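Long-range contact in manganese lipoxygenase (Gaeumannomyces graminis, PDB 5FX8), which uses a catalytic manganese ion to dioxygenate linoleic and alpha-linolenic acids to their 11S- and 13R-hydroperoxides: residues D266-N280 / L495-G509. Numbering follows the deposited sequence.
Sequences DDKDDWLLAKIMFNN and LHPAALYAPIPTAKG
N280 and N279 tie the long lipoxygenase helix 268-305, which further along supplies the manganese ligands H290 and H294, to the irregular loop 495-509, each through its side-chain amide. N280 has CG anti to its own N (chi1 -179°), which carries the amide to the backbone of 497-498. There N280 ND2 donates to P497 O at 2.8 Å, with an N-H...O angle of 161° and the acceptor close to the amide plane; a weaker bond reaches A498 O. The other end of this amide, OD1, accepts from a water that in turn accepts from L500 N, so both ends of the group are engaged and its rotation is restrained.

N279 takes a different rotamer, CG beside its backbone N (chi1 -74°), and N279 ND2 reaches L495 O at 2.9 Å from well above the carbonyl plane. N279 CG also lies 3.4 Å from H496 CD2, obliquely to an imidazole that is itself held by V492 O and E167.

Between these amides and the helix start the packing is apolar. I276 CG2 abuts P497 CG at 3.5 Å, the two side chains crossing nearly perpendicularly. M277, bent at chi3, sets SD against I504 CD1, while M277 CG meets L500 CD1 at 3.8 Å. L273 CD2 touches P505 CG at 3.7 Å.

Beside the start of the helix, K508, bent at chi2 and chi4, brings NZ to D266 OD2 in a salt bridge; NZ also donates to T261 O, and the lysine makes a cation-pi contact with Y262. D270 OD2 lies 3.3 Å from K508 CB, beside the lysine's aliphatic root.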
ATOM      1  N   ASP A 266     -16.244 -30.665 -14.246  1.00 22.33           N
ATOM      2  CA  ASP A 266     -16.086 -30.269 -15.636  1.00 24.86           C
ATOM      3  C   ASP A 266     -14.701 -30.656 -16.133  1.00 25.60           C
ATOM      4  O   ASP A 266     -13.836 -31.076 -15.373  1.00 26.33           O
ATOM      5  CB  ASP A 266     -16.246 -28.755 -15.800  1.00 22.11           C
ATOM      6  CG  ASP A 266     -17.680 -28.310 -15.828  1.00 21.39           C
ATOM      7  OD1 ASP A 266     -18.247 -28.070 -14.757  1.00 24.72           O
ATOM      8  OD2 ASP A 266     -18.241 -28.170 -16.921  1.00 25.16           O
ATOM      9  N   ASP A 267     -14.489 -30.472 -17.430  1.00 29.10           N
ATOM     10  CA  ASP A 267     -13.154 -30.632 -17.974  1.00 31.82           C
ATOM     11  C   ASP A 267     -12.184 -29.744 -17.210  1.00 28.73           C
ATOM     12  O   ASP A 267     -12.545 -28.695 -16.688  1.00 27.67           O
ATOM     13  CB  ASP A 267     -13.120 -30.285 -19.472  1.00 35.38           C
ATOM     14  CG  ASP A 267     -13.879 -31.297 -20.340  1.00 51.98           C
ATOM     15  OD1 ASP A 267     -14.635 -32.123 -19.776  1.00 62.03           O
ATOM     16  OD2 ASP A 267     -13.747 -31.259 -21.587  1.00 43.95           O
ATOM     17  N   LYS A 268     -10.940 -30.191 -17.151  1.00 30.06           N
ATOM     18  CA  LYS A 268      -9.909 -29.479 -16.419  1.00 30.24           C
ATOM     19  C   LYS A 268      -9.848 -28.011 -16.826  1.00 31.62           C
ATOM     20  O   LYS A 268      -9.888 -27.122 -15.969  1.00 35.49           O
ATOM     21  CB  LYS A 268      -8.575 -30.189 -16.639  1.00 36.41           C
ATOM     22  CG  LYS A 268      -7.378 -29.661 -15.854  1.00 38.53           C
ATOM     23  CD  LYS A 268      -6.782 -28.388 -16.517  1.00 46.87           C
ATOM     24  CE  LYS A 268      -5.259 -28.252 -16.520  1.00 45.92           C
ATOM     25  NZ  LYS A 268      -4.811 -27.263 -17.573  1.00 46.04           N
ATOM     26  N   ASP A 269      -9.752 -27.730 -18.129  1.00 36.23           N
ATOM     27  CA  ASP A 269      -9.613 -26.339 -18.555  1.00 27.86           C
ATOM     28  C   ASP A 269     -10.885 -25.551 -18.337  1.00 24.32           C
ATOM     29  O   ASP A 269     -10.816 -24.353 -18.079  1.00 25.89           O
ATOM     30  CB  ASP A 269      -9.214 -26.253 -20.013  1.00 33.48           C
ATOM     31  CG  ASP A 269      -7.850 -26.807 -20.261  1.00 37.86           C
ATOM     32  OD1 ASP A 269      -6.995 -26.667 -19.370  1.00 37.55           O
ATOM     33  OD2 ASP A 269      -7.638 -27.408 -21.332  1.00 52.76           O
ATOM     34  N   ASP A 270     -12.048 -26.181 -18.425  1.00 24.32           N
ATOM     35  CA  ASP A 270     -13.262 -25.434 -18.136  1.00 23.11           C
ATOM     36  C   ASP A 270     -13.306 -25.007 -16.679  1.00 22.42           C
ATOM     37  O   ASP A 270     -13.653 -23.863 -16.373  1.00 20.02           O
ATOM     38  CB  ASP A 270     -14.497 -26.250 -18.474  1.00 27.26           C
ATOM     39  CG  ASP A 270     -14.731 -26.360 -19.961  1.00 31.31           C
ATOM     40  OD1 ASP A 270     -14.081 -25.633 -20.734  1.00 30.82           O
ATOM     41  OD2 ASP A 270     -15.579 -27.184 -20.355  1.00 36.07           O
ATOM     42  N   TRP A 271     -12.981 -25.916 -15.759  1.00 22.09           N
ATOM     43  CA  TRP A 271     -13.047 -25.554 -14.352  1.00 19.98           C
ATOM     44  C   TRP A 271     -11.983 -24.537 -14.025  1.00 19.44           C
ATOM     45  O   TRP A 271     -12.245 -23.567 -13.307  1.00 21.79           O
ATOM     46  CB  TRP A 271     -12.894 -26.779 -13.461  1.00 18.61           C
ATOM     47  CG  TRP A 271     -12.723 -26.454 -12.002  1.00 15.95           C
ATOM     48  CD1 TRP A 271     -11.631 -26.699 -11.259  1.00 18.80           C
ATOM     49  CD2 TRP A 271     -13.663 -25.803 -11.128  1.00 18.48           C
ATOM     50  NE1 TRP A 271     -11.813 -26.265  -9.963  1.00 19.59           N
ATOM     51  CE2 TRP A 271     -13.053 -25.710  -9.856  1.00 17.47           C
ATOM     52  CE3 TRP A 271     -14.955 -25.293 -11.290  1.00 14.97           C
ATOM     53  CZ2 TRP A 271     -13.679 -25.135  -8.764  1.00 13.65           C
ATOM     54  CZ3 TRP A 271     -15.587 -24.726 -10.188  1.00 16.16           C
ATOM     55  CH2 TRP A 271     -14.950 -24.655  -8.946  1.00 14.55           C
ATOM     56  N   LEU A 272     -10.783 -24.728 -14.563  1.00 19.28           N
ATOM     57  CA  LEU A 272      -9.734 -23.753 -14.322  1.00 18.88           C
ATOM     58  C   LEU A 272     -10.146 -22.379 -14.835  1.00 18.65           C
ATOM     59  O   LEU A 272      -9.949 -21.371 -14.148  1.00 16.68           O
ATOM     60  CB  LEU A 272      -8.434 -24.224 -14.955  1.00 17.55           C
ATOM     61  CG  LEU A 272      -7.260 -23.258 -14.882  1.00 19.86           C
ATOM     62  CD1 LEU A 272      -6.943 -22.863 -13.484  1.00 18.47           C
ATOM     63  CD2 LEU A 272      -6.053 -23.881 -15.489  1.00 22.46           C
ATOM     64  N   LEU A 273     -10.789 -22.327 -16.005  1.00 19.61           N
ATOM     65  CA  LEU A 273     -11.213 -21.048 -16.559  1.00 17.51           C
ATOM     66  C   LEU A 273     -12.337 -20.438 -15.748  1.00 16.32           C
ATOM     67  O   LEU A 273     -12.462 -19.214 -15.682  1.00 16.02           O
ATOM     68  CB  LEU A 273     -11.655 -21.205 -18.013  1.00 17.62           C
ATOM     69  CG  LEU A 273     -11.951 -19.879 -18.721  1.00 17.48           C
ATOM     70  CD1 LEU A 273     -10.730 -19.018 -18.712  1.00 14.54           C
ATOM     71  CD2 LEU A 273     -12.358 -20.137 -20.118  1.00 20.93           C
ATOM     72  N   ALA A 274     -13.180 -21.272 -15.156  1.00 16.26           N
ATOM     73  CA  ALA A 274     -14.220 -20.746 -14.297  1.00 15.38           C
ATOM     74  C   ALA A 274     -13.607 -20.082 -13.078  1.00 16.63           C
ATOM     75  O   ALA A 274     -14.028 -18.992 -12.666  1.00 15.65           O
ATOM     76  CB  ALA A 274     -15.167 -21.862 -13.897  1.00 15.71           C
ATOM     77  N   LYS A 275     -12.590 -20.714 -12.504  1.00 17.51           N
ATOM     78  CA  LYS A 275     -11.944 -20.098 -11.369  1.00 13.78           C
ATOM     79  C   LYS A 275     -11.252 -18.815 -11.774  1.00 12.98           C
ATOM     80  O   LYS A 275     -11.233 -17.868 -10.996  1.00 17.96           O
ATOM     81  CB  LYS A 275     -10.966 -21.063 -10.723  1.00 13.16           C
ATOM     82  CG  LYS A 275     -11.644 -22.201 -10.052  1.00 16.07           C
ATOM     83  CD  LYS A 275     -10.643 -23.012  -9.290  1.00 15.97           C
ATOM     84  CE  LYS A 275      -9.717 -23.766 -10.187  1.00 17.36           C
ATOM     85  NZ  LYS A 275      -8.705 -24.412  -9.334  1.00 18.12           N
ATOM     86  N   ILE A 276     -10.702 -18.752 -12.985  1.00 12.66           N
ATOM     87  CA  ILE A 276     -10.084 -17.514 -13.444  1.00 12.69           C
ATOM     88  C   ILE A 276     -11.129 -16.411 -13.608  1.00 13.82           C
ATOM     89  O   ILE A 276     -10.900 -15.257 -13.214  1.00 21.24           O
ATOM     90  CB  ILE A 276      -9.295 -17.743 -14.744  1.00 15.54           C
ATOM     91  CG1 ILE A 276      -8.112 -18.674 -14.492  1.00 16.37           C
ATOM     92  CG2 ILE A 276      -8.728 -16.438 -15.244  1.00 14.31           C
ATOM     93  CD1 ILE A 276      -7.260 -18.932 -15.682  1.00 13.19           C
ATOM     94  N   MET A 277     -12.294 -16.735 -14.171  1.00 14.07           N
ATOM     95  CA  MET A 277     -13.318 -15.706 -14.315  1.00 15.43           C
ATOM     96  C   MET A 277     -13.782 -15.194 -12.956  1.00 14.84           C
ATOM     97  O   MET A 277     -13.952 -13.979 -12.753  1.00 22.14           O
ATOM     98  CB  MET A 277     -14.490 -16.243 -15.129  1.00 15.27           C
ATOM     99  CG  MET A 277     -14.106 -16.597 -16.525  1.00 16.44           C
ATOM    100  SD  MET A 277     -15.493 -17.086 -17.564  1.00 35.95           S
ATOM    101  CE  MET A 277     -15.838 -18.742 -17.022  1.00 16.73           C
ATOM    102  N   PHE A 278     -13.988 -16.106 -12.011  1.00 14.27           N
ATOM    103  CA  PHE A 278     -14.336 -15.680 -10.665  1.00 12.59           C
ATOM    104  C   PHE A 278     -13.242 -14.817 -10.066  1.00 11.77           C
ATOM    105  O   PHE A 278     -13.532 -13.845  -9.380  1.00 19.49           O
ATOM    106  CB  PHE A 278     -14.614 -16.888  -9.780  1.00 11.91           C
ATOM    107  CG  PHE A 278     -14.945 -16.543  -8.351  1.00 12.95           C
ATOM    108  CD1 PHE A 278     -13.949 -16.325  -7.416  1.00 10.36           C
ATOM    109  CD2 PHE A 278     -16.260 -16.495  -7.930  1.00 13.76           C
ATOM    110  CE1 PHE A 278     -14.249 -16.042  -6.130  1.00 10.00           C
ATOM    111  CE2 PHE A 278     -16.566 -16.210  -6.627  1.00 11.28           C
ATOM    112  CZ  PHE A 278     -15.540 -15.978  -5.726  1.00 11.23           C
ATOM    113  N   ASN A 279     -11.980 -15.149 -10.299  1.00 17.41           N
ATOM    114  CA  ASN A 279     -10.938 -14.338  -9.689  1.00 11.28           C
ATOM    115  C   ASN A 279     -10.896 -12.935 -10.286  1.00 12.52           C
ATOM    116  O   ASN A 279     -10.509 -11.976  -9.608  1.00 11.11           O
ATOM    117  CB  ASN A 279      -9.606 -15.036  -9.834  1.00 11.66           C
ATOM    118  CG  ASN A 279      -9.475 -16.210  -8.898  1.00 13.84           C
ATOM    119  OD1 ASN A 279     -10.127 -16.272  -7.875  1.00 16.91           O
ATOM    120  ND2 ASN A 279      -8.628 -17.148  -9.250  1.00 15.34           N
ATOM    121  N   ASN A 280     -11.290 -12.813 -11.550  1.00 12.48           N
ATOM    122  CA  ASN A 280     -11.427 -11.527 -12.200  1.00 10.93           C
ATOM    123  C   ASN A 280     -12.525 -10.700 -11.549  1.00 14.19           C
ATOM    124  O   ASN A 280     -12.354  -9.499 -11.276  1.00 12.32           O
ATOM    125  CB  ASN A 280     -11.727 -11.793 -13.669  1.00 13.79           C
ATOM    126  CG  ASN A 280     -11.865 -10.554 -14.468  1.00 11.64           C
ATOM    127  OD1 ASN A 280     -12.956 -10.155 -14.834  1.00 12.68           O
ATOM    128  ND2 ASN A 280     -10.754  -9.936 -14.756  1.00 13.25           N
ATOM    129  N   LEU A 495      -3.741 -17.019 -12.378  1.00 15.39           N
ATOM    130  CA  LEU A 495      -5.031 -17.273 -11.754  1.00 14.23           C
ATOM    131  C   LEU A 495      -5.849 -16.010 -11.529  1.00 18.80           C
ATOM    132  O   LEU A 495      -7.073 -16.098 -11.416  1.00 20.31           O
ATOM    133  CB  LEU A 495      -4.827 -18.010 -10.430  1.00 16.75           C
ATOM    134  CG  LEU A 495      -5.217 -19.495 -10.497  1.00 20.31           C
ATOM    135  CD1 LEU A 495      -6.679 -19.612 -10.720  1.00 14.87           C
ATOM    136  CD2 LEU A 495      -4.507 -20.230 -11.616  1.00 16.54           C
ATOM    137  N   HIS A 496      -5.226 -14.842 -11.467  1.00 13.43           N
ATOM    138  CA  HIS A 496      -5.924 -13.606 -11.126  1.00 12.75           C
ATOM    139  C   HIS A 496      -5.662 -12.493 -12.123  1.00 11.85           C
ATOM    140  O   HIS A 496      -4.933 -11.543 -11.815  1.00 17.53           O
ATOM    141  CB  HIS A 496      -5.501 -13.106  -9.754  1.00 14.87           C
ATOM    142  CG  HIS A 496      -5.675 -14.105  -8.664  1.00 14.95           C
ATOM    143  ND1 HIS A 496      -4.651 -14.913  -8.231  1.00 18.56           N
ATOM    144  CD2 HIS A 496      -6.749 -14.408  -7.900  1.00 16.69           C
ATOM    145  CE1 HIS A 496      -5.087 -15.674  -7.247  1.00 14.58           C
ATOM    146  NE2 HIS A 496      -6.357 -15.389  -7.029  1.00 20.00           N
ATOM    147  N   PRO A 497      -6.286 -12.535 -13.296  1.00 11.22           N
ATOM    148  CA  PRO A 497      -6.066 -11.477 -14.290  1.00 11.41           C
ATOM    149  C   PRO A 497      -6.970 -10.267 -14.108  1.00 11.66           C
ATOM    150  O   PRO A 497      -8.163 -10.375 -13.826  1.00 11.55           O
ATOM    151  CB  PRO A 497      -6.376 -12.189 -15.608  1.00 11.52           C
ATOM    152  CG  PRO A 497      -7.384 -13.169 -15.254  1.00 14.65           C
ATOM    153  CD  PRO A 497      -7.132 -13.611 -13.823  1.00 13.23           C
ATOM    154  N   ALA A 498      -6.377  -9.088 -14.270  1.00 10.45           N
ATOM    155  CA  ALA A 498      -7.163  -7.868 -14.214  1.00 10.85           C
ATOM    156  C   ALA A 498      -8.220  -7.812 -15.313  1.00 12.93           C
ATOM    157  O   ALA A 498      -9.290  -7.244 -15.109  1.00 12.41           O
ATOM    158  CB  ALA A 498      -6.248  -6.668 -14.311  1.00 11.06           C
ATOM    159  N   ALA A 499      -7.958  -8.406 -16.471  1.00 13.27           N
ATOM    160  CA  ALA A 499      -8.931  -8.413 -17.544  1.00 13.12           C
ATOM    161  C   ALA A 499      -8.935  -9.765 -18.239  1.00 16.91           C
ATOM    162  O   ALA A 499      -7.939 -10.486 -18.226  1.00 14.34           O
ATOM    163  CB  ALA A 499      -8.635  -7.308 -18.565  1.00 13.20           C
ATOM    164  N   LEU A 500     -10.053 -10.093 -18.876  1.00 16.14           N
ATOM    165  CA  LEU A 500     -10.124 -11.263 -19.744  1.00 17.91           C
ATOM    166  C   LEU A 500     -10.097 -10.821 -21.201  1.00 18.68           C
ATOM    167  O   LEU A 500     -10.767  -9.857 -21.578  1.00 18.20           O
ATOM    168  CB  LEU A 500     -11.377 -12.083 -19.471  1.00 17.05           C
ATOM    169  CG  LEU A 500     -11.663 -12.418 -18.009  1.00 17.61           C
ATOM    170  CD1 LEU A 500     -12.887 -13.304 -17.942  1.00 21.45           C
ATOM    171  CD2 LEU A 500     -10.474 -13.106 -17.364  1.00 15.69           C
ATOM    172  N   TYR A 501      -9.331 -11.539 -22.016  1.00 18.21           N
ATOM    173  CA  TYR A 501      -8.996 -11.115 -23.364  1.00 16.94           C
ATOM    174  C   TYR A 501      -9.642 -11.990 -24.426  1.00 19.64           C
ATOM    175  O   TYR A 501      -9.334 -11.853 -25.603  1.00 20.80           O
ATOM    176  CB  TYR A 501      -7.471 -11.066 -23.526  1.00 20.11           C
ATOM    177  CG  TYR A 501      -6.833  -9.937 -22.730  1.00 20.58           C
ATOM    178  CD1 TYR A 501      -6.485 -10.121 -21.400  1.00 19.21           C
ATOM    179  CD2 TYR A 501      -6.614  -8.676 -23.298  1.00 18.39           C
ATOM    180  CE1 TYR A 501      -5.928  -9.125 -20.670  1.00 15.77           C
ATOM    181  CE2 TYR A 501      -6.051  -7.662 -22.563  1.00 18.28           C
ATOM    182  CZ  TYR A 501      -5.723  -7.908 -21.242  1.00 19.72           C
ATOM    183  OH  TYR A 501      -5.171  -6.956 -20.449  1.00 27.14           O
ATOM    184  N   ALA A 502     -10.560 -12.857 -24.043  1.00 20.91           N
ATOM    185  CA  ALA A 502     -11.275 -13.678 -24.989  1.00 18.37           C
ATOM    186  C   ALA A 502     -12.700 -13.807 -24.490  1.00 19.65           C
ATOM    187  O   ALA A 502     -12.940 -13.761 -23.283  1.00 23.13           O
ATOM    188  CB  ALA A 502     -10.629 -15.063 -25.144  1.00 18.96           C
ATOM    189  N   PRO A 503     -13.663 -13.950 -25.392  1.00 21.56           N
ATOM    190  CA  PRO A 503     -15.070 -13.931 -24.980  1.00 20.47           C
ATOM    191  C   PRO A 503     -15.413 -15.075 -24.051  1.00 19.25           C
ATOM    192  O   PRO A 503     -14.850 -16.167 -24.134  1.00 24.32           O
ATOM    193  CB  PRO A 503     -15.825 -14.062 -26.307  1.00 18.61           C
ATOM    194  CG  PRO A 503     -14.894 -13.573 -27.294  1.00 20.10           C
ATOM    195  CD  PRO A 503     -13.532 -13.975 -26.854  1.00 17.66           C
ATOM    196  N   ILE A 504     -16.382 -14.810 -23.184  1.00 19.37           N
ATOM    197  CA  ILE A 504     -16.867 -15.825 -22.250  1.00 18.69           C
ATOM    198  C   ILE A 504     -17.394 -17.007 -23.037  1.00 19.47           C
ATOM    199  O   ILE A 504     -18.302 -16.826 -23.869  1.00 24.60           O
ATOM    200  CB  ILE A 504     -17.972 -15.253 -21.347  1.00 19.92           C
ATOM    201  CG1 ILE A 504     -17.457 -14.094 -20.501  1.00 18.16           C
ATOM    202  CG2 ILE A 504     -18.586 -16.345 -20.502  1.00 17.89           C
ATOM    203  CD1 ILE A 504     -16.251 -14.415 -19.767  1.00 18.87           C
ATOM    204  N   PRO A 505     -16.913 -18.224 -22.784  1.00 20.97           N
ATOM    205  CA  PRO A 505     -17.374 -19.388 -23.552  1.00 20.43           C
ATOM    206  C   PRO A 505     -18.887 -19.560 -23.563  1.00 21.86           C
ATOM    207  O   PRO A 505     -19.601 -19.126 -22.657  1.00 18.91           O
ATOM    208  CB  PRO A 505     -16.694 -20.565 -22.847  1.00 21.54           C
ATOM    209  CG  PRO A 505     -15.476 -19.958 -22.193  1.00 20.50           C
ATOM    210  CD  PRO A 505     -15.884 -18.579 -21.788  1.00 20.20           C
ATOM    211  N   THR A 506     -19.366 -20.204 -24.631  1.00 27.43           N
ATOM    212  CA  THR A 506     -20.773 -20.550 -24.794  1.00 24.25           C
ATOM    213  C   THR A 506     -21.045 -22.049 -24.711  1.00 25.13           C
ATOM    214  O   THR A 506     -22.210 -22.440 -24.768  1.00 28.55           O
ATOM    215  CB  THR A 506     -21.306 -20.016 -26.126  1.00 24.94           C
ATOM    216  OG1 THR A 506     -20.499 -20.499 -27.213  1.00 32.90           O
ATOM    217  CG2 THR A 506     -21.278 -18.531 -26.124  1.00 22.75           C
ATOM    218  N   ALA A 507     -20.022 -22.891 -24.585  1.00 25.30           N
ATOM    219  CA  ALA A 507     -20.199 -24.330 -24.399  1.00 29.49           C
ATOM    220  C   ALA A 507     -19.081 -24.833 -23.498  1.00 30.22           C
ATOM    221  O   ALA A 507     -18.365 -24.043 -22.888  1.00 36.39           O
ATOM    222  CB  ALA A 507     -20.208 -25.060 -25.746  1.00 34.38           C
ATOM    223  N   LYS A 508     -18.892 -26.145 -23.443  1.00 31.47           N
ATOM    224  CA  LYS A 508     -17.884 -26.729 -22.560  1.00 32.89           C
ATOM    225  C   LYS A 508     -16.668 -27.197 -23.360  1.00 35.88           C
ATOM    226  O   LYS A 508     -16.352 -28.375 -23.460  1.00 36.05           O
ATOM    227  CB  LYS A 508     -18.496 -27.858 -21.752  1.00 31.56           C
ATOM    228  CG  LYS A 508     -19.613 -27.419 -20.810  1.00 30.56           C
ATOM    229  CD  LYS A 508     -19.083 -26.508 -19.694  1.00 31.24           C
ATOM    230  CE  LYS A 508     -20.157 -26.088 -18.688  1.00 24.50           C
ATOM    231  NZ  LYS A 508     -20.154 -26.913 -17.445  1.00 23.53           N
ATOM    232  N   GLY A 509     -15.945 -26.226 -23.900  1.00 45.57           N
ATOM    233  CA  GLY A 509     -14.724 -26.511 -24.631  1.00 43.76           C
ATOM    234  C   GLY A 509     -13.717 -25.379 -24.608  1.00 48.59           C
ATOM    235  O   GLY A 509     -14.084 -24.200 -24.646  1.00 49.72           O
TER
HETATM  236  O   HOH W   1     -12.263  -8.506 -17.250  1.00 20.66           O